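Local atomic coordinates of putative methylthioribose-1-phosphate isomerase (Pyrococcus horikoshii OT3, PDB entry 6A34), a protein that probably interconverts 5-methylthioribose 1-phosphate and 5-methylthioribulose 1-phosphate, an aldose-ketose isomerisation of the methionine salvage pathway. Residues Met1-Thr6 and Ala146-Gly151; Glu9-Pro14 and Thr174-Thr179. All blocks are in the same frame, centred on the assembly; numbering follows the deposited sequence.

Contact 1 (Met1-Thr6 and Ala146-Gly151)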
loop_
_atom_site.group_PDB
_atom_site.type_symbol
_atom_site.label_atom_id
_atom_site.label_comp_id
_atom_site.label_asym_id
_atom_site.label_seq_id
_atom_site.Cartn_x
_atom_site.Cartn_y
_atom_site.Cartn_z
ATOM N N MET A 1 16.225 -34.594 -7.063
ATOM C CA MET A 1 16.586 -33.291 -6.405
ATOM C C MET A 1 17.818 -33.496 -5.510
ATOM O O MET A 1 17.750 -34.194 -4.481
ATOM C CB MET A 1 15.418 -32.748 -5.565
ATOM C CG MET A 1 15.612 -31.324 -5.029
ATOM S SD MET A 1 16.114 -30.106 -6.289
ATOM C CE MET A 1 15.004 -30.454 -7.655
ATOM N N GLU A 2 18.939 -32.898 -5.926
ATOM C CA GLU A 2 20.115 -32.794 -5.091
ATOM C C GLU A 2 20.173 -31.369 -4.527
ATOM O O GLU A 2 19.993 -30.365 -5.256
ATOM C CB GLU A 2 21.401 -33.210 -5.825
ATOM C CG GLU A 2 21.909 -32.228 -6.881
ATOM C CD GLU A 2 23.384 -32.374 -7.255
ATOM O OE1 GLU A 2 24.047 -33.299 -6.738
ATOM O OE2 GLU A 2 23.875 -31.556 -8.065
ATOM N N ILE A 3 20.366 -31.326 -3.205
ATOM C CA ILE A 3 20.715 -30.151 -2.457
ATOM C C ILE A 3 22.176 -29.818 -2.790
ATOM O O ILE A 3 23.068 -30.595 -2.470
ATOM C CB ILE A 3 20.496 -30.394 -0.944
ATOM C CG1 ILE A 3 19.117 -30.990 -0.636
ATOM C CG2 ILE A 3 20.752 -29.127 -0.153
ATOM C CD1 ILE A 3 17.977 -30.360 -1.388
ATOM N N ARG A 4 22.384 -28.669 -3.441
ATOM C CA ARG A 4 23.661 -28.218 -3.944
ATOM C C ARG A 4 24.300 -27.219 -2.971
ATOM O O ARG A 4 25.504 -26.942 -3.074
ATOM C CB ARG A 4 23.491 -27.556 -5.321
ATOM C CG ARG A 4 23.011 -28.498 -6.421
ATOM C CD ARG A 4 22.528 -27.804 -7.698
ATOM N NE ARG A 4 21.364 -26.926 -7.524
ATOM C CZ ARG A 4 21.361 -25.618 -7.790
ATOM N NH1 ARG A 4 22.505 -24.977 -8.018
ATOM N NH2 ARG A 4 20.205 -24.965 -7.844
ATOM N N TYR A 5 23.502 -26.637 -2.070
ATOM C CA TYR A 5 23.995 -25.602 -1.161
ATOM C C TYR A 5 23.691 -25.996 0.289
ATOM O O TYR A 5 22.720 -26.677 0.551
ATOM C CB TYR A 5 23.411 -24.228 -1.507
ATOM C CG TYR A 5 23.788 -23.685 -2.865
ATOM C CD1 TYR A 5 25.035 -23.119 -3.091
ATOM C CD2 TYR A 5 22.884 -23.713 -3.922
ATOM C CE1 TYR A 5 25.380 -22.607 -4.332
ATOM C CE2 TYR A 5 23.214 -23.221 -5.169
ATOM C CZ TYR A 5 24.468 -22.672 -5.373
ATOM O OH TYR A 5 24.798 -22.161 -6.590
ATOM N N THR A 6 24.579 -25.581 1.201
ATOM C CA THR A 6 24.352 -25.592 2.644
ATOM C C THR A 6 23.761 -24.245 3.055
ATOM O O THR A 6 23.915 -23.249 2.348
ATOM C CB THR A 6 25.660 -25.852 3.411
ATOM O OG1 THR A 6 26.492 -24.728 3.155
ATOM C CG2 THR A 6 26.387 -27.129 3.020
ATOM N N ALA A 146 13.591 -28.419 5.603
ATOM C CA ALA A 146 12.413 -28.221 4.761
ATOM C C ALA A 146 12.673 -27.020 3.851
ATOM O O ALA A 146 12.399 -27.057 2.671
ATOM C CB ALA A 146 11.186 -28.022 5.613
ATOM N N ASN A 147 13.274 -25.972 4.410
ATOM C CA ASN A 147 13.525 -24.738 3.689
ATOM C C ASN A 147 14.579 -24.977 2.610
ATOM O O ASN A 147 14.453 -24.457 1.489
ATOM C CB ASN A 147 13.897 -23.597 4.633
ATOM C CG ASN A 147 12.744 -23.241 5.538
ATOM O OD1 ASN A 147 11.590 -23.544 5.217
ATOM N ND2 ASN A 147 13.044 -22.582 6.645
ATOM N N LEU A 148 15.586 -25.794 2.925
ATOM C CA LEU A 148 16.612 -26.086 1.955
ATOM C C LEU A 148 16.006 -26.755 0.709
ATOM O O LEU A 148 16.315 -26.385 -0.416
ATOM C CB LEU A 148 17.657 -26.988 2.594
ATOM C CG LEU A 148 18.828 -26.276 3.240
ATOM C CD1 LEU A 148 19.703 -27.290 3.983
ATOM C CD2 LEU A 148 19.638 -25.525 2.202
ATOM N N ARG A 149 15.143 -27.738 0.928
ATOM C CA ARG A 149 14.486 -28.461 -0.148
ATOM C C ARG A 149 13.592 -27.509 -0.958
ATOM O O ARG A 149 13.681 -27.482 -2.195
ATOM C CB ARG A 149 13.680 -29.633 0.418
ATOM C CG ARG A 149 14.531 -30.782 0.954
ATOM C CD ARG A 149 13.731 -31.994 1.387
ATOM N NE ARG A 149 12.638 -31.720 2.322
ATOM C CZ ARG A 149 12.713 -31.862 3.644
ATOM N NH1 ARG A 149 13.893 -32.057 4.210
ATOM N NH2 ARG A 149 11.610 -31.826 4.382
ATOM N N MET A 150 12.738 -26.739 -0.272
ATOM C CA MET A 150 11.844 -25.784 -0.951
ATOM C C MET A 150 12.652 -24.881 -1.892
ATOM O O MET A 150 12.241 -24.627 -2.986
ATOM C CB MET A 150 11.135 -24.870 0.050
ATOM C CG MET A 150 9.764 -25.317 0.455
ATOM S SD MET A 150 9.204 -24.228 1.808
ATOM C CE MET A 150 9.606 -25.206 3.254
ATOM N N GLY A 151 13.785 -24.362 -1.414
ATOM C CA GLY A 151 14.587 -23.404 -2.157
ATOM C C GLY A 151 15.045 -23.982 -3.481
ATOM O O GLY A 151 14.984 -23.305 -4.518
#
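The irregular N-terminal loop Met-1 to Thr-6 runs past a short piece of the long helix 125-157, and the CA atoms come closest at Ile-3 and Arg-149, 6.9 Å apart. The loop ends in Thr-6, the N-cap of the short helix 7-10, and this is plain packing of a chain terminus against a helix, on the surface of a member of the eIF-2B alpha/beta/delta family and away from the predicted substrate site. Inside Ala-146 to Gly-151 the helical pattern is intact, with Met-150 N bonded to Ala-146 O. No hydrogen bond joins the two segments, so the contact is one of loose van der Waals touches.

Ile-3 supplies the apolar touch on Arg-149. Its CG1 stands beside the backbone N and anti to the carbonyl carbon; chi1 of -49° and chi2 of -44° together bring the CD1 tip to the helix, where it reaches Arg-149 CG at 4.2 Å as the two side chains cross obliquely. The other branch of Ile-3, CG2, faces Leu-148 CD2 at 4.4 Å, a distant apolar touch. Arg-149 offers only the root of its side chain: bent at chi3 (-52°), the chain leads its guanidinium away to a salt bridge with Asp-337, one face of the group lying over Ala-146 CA. Tyr-5 likewise turns its ring from the helix, and its OH is hydrogen-bonded to Asp-190, while Arg-4 forms a salt bridge with the same aspartate. Leu-148, whose side chain also touches Pro-7 and Leu-10, thus meets mainly backbone from the N-terminal segment, its CD2 methyl lying 3.7 Å from Tyr-5 O.

Contact 2 (Glu9-Pro14 and Thr174-Thr179)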
loop_
_atom_site.group_PDB
_atom_site.type_symbol
_atom_site.label_atom_id
_atom_site.label_comp_id
_atom_site.label_asym_id
_atom_site.label_seq_id
_atom_site.Cartn_x
_atom_site.Cartn_y
_atom_site.Cartn_z
ATOM N N GLU A 9 26.205 -21.336 2.829
ATOM C CA GLU A 9 26.511 -20.856 1.487
ATOM C C GLU A 9 25.399 -19.933 0.959
ATOM O O GLU A 9 25.645 -19.215 -0.008
ATOM C CB GLU A 9 26.748 -22.028 0.527
ATOM C CG GLU A 9 28.048 -22.761 0.788
ATOM C CD GLU A 9 28.231 -24.032 -0.023
ATOM O OE1 GLU A 9 27.265 -24.790 -0.176
ATOM O OE2 GLU A 9 29.355 -24.265 -0.488
ATOM N N LEU A 10 24.193 -19.983 1.556
ATOM C CA LEU A 10 22.994 -19.263 1.044
ATOM C C LEU A 10 22.766 -17.929 1.772
ATOM O O LEU A 10 22.196 -17.004 1.208
ATOM C CB LEU A 10 21.778 -20.181 1.179
ATOM C CG LEU A 10 21.734 -21.347 0.189
ATOM C CD1 LEU A 10 20.546 -22.233 0.486
ATOM C CD2 LEU A 10 21.701 -20.874 -1.263
ATOM N N THR A 11 23.214 -17.818 3.026
ATOM C CA THR A 11 22.988 -16.608 3.816
ATOM C C THR A 11 24.185 -16.358 4.731
ATOM O O THR A 11 24.880 -17.284 5.094
ATOM C CB THR A 11 21.729 -16.720 4.683
ATOM O OG1 THR A 11 21.451 -15.422 5.224
ATOM C CG2 THR A 11 21.888 -17.730 5.802
ATOM N N LYS A 12 24.360 -15.098 5.122
ATOM C CA LYS A 12 25.357 -14.701 6.093
ATOM C C LYS A 12 24.705 -14.490 7.464
ATOM O O LYS A 12 25.381 -14.250 8.433
ATOM C CB LYS A 12 26.044 -13.410 5.653
ATOM C CG LYS A 12 26.993 -13.547 4.474
ATOM C CD LYS A 12 27.388 -12.191 3.883
ATOM C CE LYS A 12 27.946 -12.301 2.477
ATOM N NZ LYS A 12 27.358 -11.289 1.563
ATOM N N LEU A 13 23.378 -14.572 7.513
ATOM C CA LEU A 13 22.634 -14.398 8.723
ATOM C C LEU A 13 22.803 -15.631 9.602
ATOM O O LEU A 13 22.806 -16.758 9.094
ATOM C CB LEU A 13 21.146 -14.212 8.394
ATOM C CG LEU A 13 20.751 -12.870 7.777
ATOM C CD1 LEU A 13 19.307 -12.905 7.307
ATOM C CD2 LEU A 13 20.955 -11.715 8.745
ATOM N N PRO A 14 22.823 -15.448 10.942
ATOM C CA PRO A 14 22.651 -16.559 11.873
ATOM C C PRO A 14 21.198 -17.038 11.832
ATOM O O PRO A 14 20.322 -16.342 11.281
ATOM C CB PRO A 14 22.885 -15.928 13.251
ATOM C CG PRO A 14 22.363 -14.520 13.052
ATOM C CD PRO A 14 22.778 -14.153 11.636
ATOM N N THR A 174 11.405 -17.857 9.611
ATOM C CA THR A 174 11.688 -19.248 9.836
ATOM C C THR A 174 12.895 -19.366 10.777
ATOM O O THR A 174 13.441 -18.360 11.251
ATOM C CB THR A 174 11.971 -19.922 8.491
ATOM O OG1 THR A 174 13.185 -19.387 7.958
ATOM C CG2 THR A 174 10.850 -19.694 7.503
ATOM N N VAL A 175 13.330 -20.608 10.993
ATOM C CA VAL A 175 14.516 -20.891 11.760
ATOM C C VAL A 175 15.712 -20.447 10.933
ATOM O O VAL A 175 16.605 -19.810 11.476
ATOM C CB VAL A 175 14.600 -22.367 12.165
ATOM C CG1 VAL A 175 15.892 -22.675 12.903
ATOM C CG2 VAL A 175 13.391 -22.764 12.971
ATOM N N HIS A 176 15.700 -20.745 9.629
ATOM C CA HIS A 176 16.787 -20.278 8.740
ATOM C C HIS A 176 16.332 -20.322 7.268
ATOM O O HIS A 176 15.602 -21.200 6.888
ATOM C CB HIS A 176 18.081 -21.094 9.032
ATOM C CG HIS A 176 19.357 -20.316 8.931
ATOM N ND1 HIS A 176 20.568 -20.930 8.617
ATOM C CD2 HIS A 176 19.615 -18.976 9.058
ATOM C CE1 HIS A 176 21.519 -19.997 8.557
ATOM N NE2 HIS A 176 20.955 -18.776 8.833
ATOM N N LEU A 177 16.760 -19.321 6.483
ATOM C CA LEU A 177 16.743 -19.295 5.004
ATOM C C LEU A 177 15.427 -18.727 4.443
ATOM O O LEU A 177 15.442 -17.933 3.454
ATOM C CB LEU A 177 16.997 -20.699 4.441
ATOM C CG LEU A 177 18.299 -21.366 4.875
ATOM C CD1 LEU A 177 18.430 -22.729 4.217
ATOM C CD2 LEU A 177 19.493 -20.497 4.540
ATOM N N GLY A 178 14.299 -19.167 5.009
ATOM C CA GLY A 178 12.988 -18.726 4.557
ATOM C C GLY A 178 12.332 -19.748 3.662
ATOM O O GLY A 178 12.935 -20.751 3.345
ATOM N N THR A 179 11.072 -19.485 3.295
ATOM C CA THR A 179 10.378 -20.256 2.284
ATOM C C THR A 179 10.680 -19.586 0.948
ATOM O O THR A 179 11.493 -20.089 0.129
ATOM C CB THR A 179 8.903 -20.459 2.668
ATOM O OG1 THR A 179 8.191 -19.232 2.851
ATOM C CG2 THR A 179 8.792 -21.254 3.952
#
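The imidazole of His-176 has Leu-177 CD2 over one face, 4.2 Å from its plane and displaced from the ring centre, while Leu-13 O sits at its edge. There NE2 donates to Leu-13 O over 2.8 Å, with an N-H...O angle of 158°. The ring takes this oxygen almost in its own plane, yet the donor stands above the carbonyl plane, 44° out of it. Thr-11 crosses the imidazole obliquely, bringing CG2 to 3.3 Å from His-176 NE2. Its OG1, anti to the backbone N (chi1 -170°), accepts from Leu-13 N in an ST turn and is also hydrogen-bonded to Asp-218, so the loop that presents the Leu-13 carbonyl is itself held. The same Leu-177 CD2 also touches Thr-11 CG2 at 3.9 Å and Leu-10 CB at 4.1 Å. An alanine in place of His-176 would remove the imidazole and its bond to Leu-13 O, and would probably loosen the tie between the two loops. This buried junction joins the chain leaving helix 7-10 to the loop between strand 161-165 and helix 180-189, with Leu-13 packed on helix 206-217 and His-176 on helix 125-157.

In the fold
Contacts 1 and 2 illustrate how an N-terminal segment can be fastened at successive points to distant parts of a chain. Their centres lie about 12 Å apart, and the segments alternate in sequence: 1-6, 9-14, 146-151, then 174-179. Helix 7-10 follows directly on segment 1-6 and runs into segment 9-14; in sequence, strand 161-165 of the seven-stranded sheet follows helix 125-157 and precedes the loop 174-179. The contacts also touch directly: Asn-147 ND2 probably donates to His-176 O, and Leu-148 CD2 packs 3.7 Å from Leu-177 CD1. The path thus passes from a surface contact to a buried junction, bringing the Leu-13 side chain to about 10 Å from that of Arg-57, a predicted substrate-binding residue.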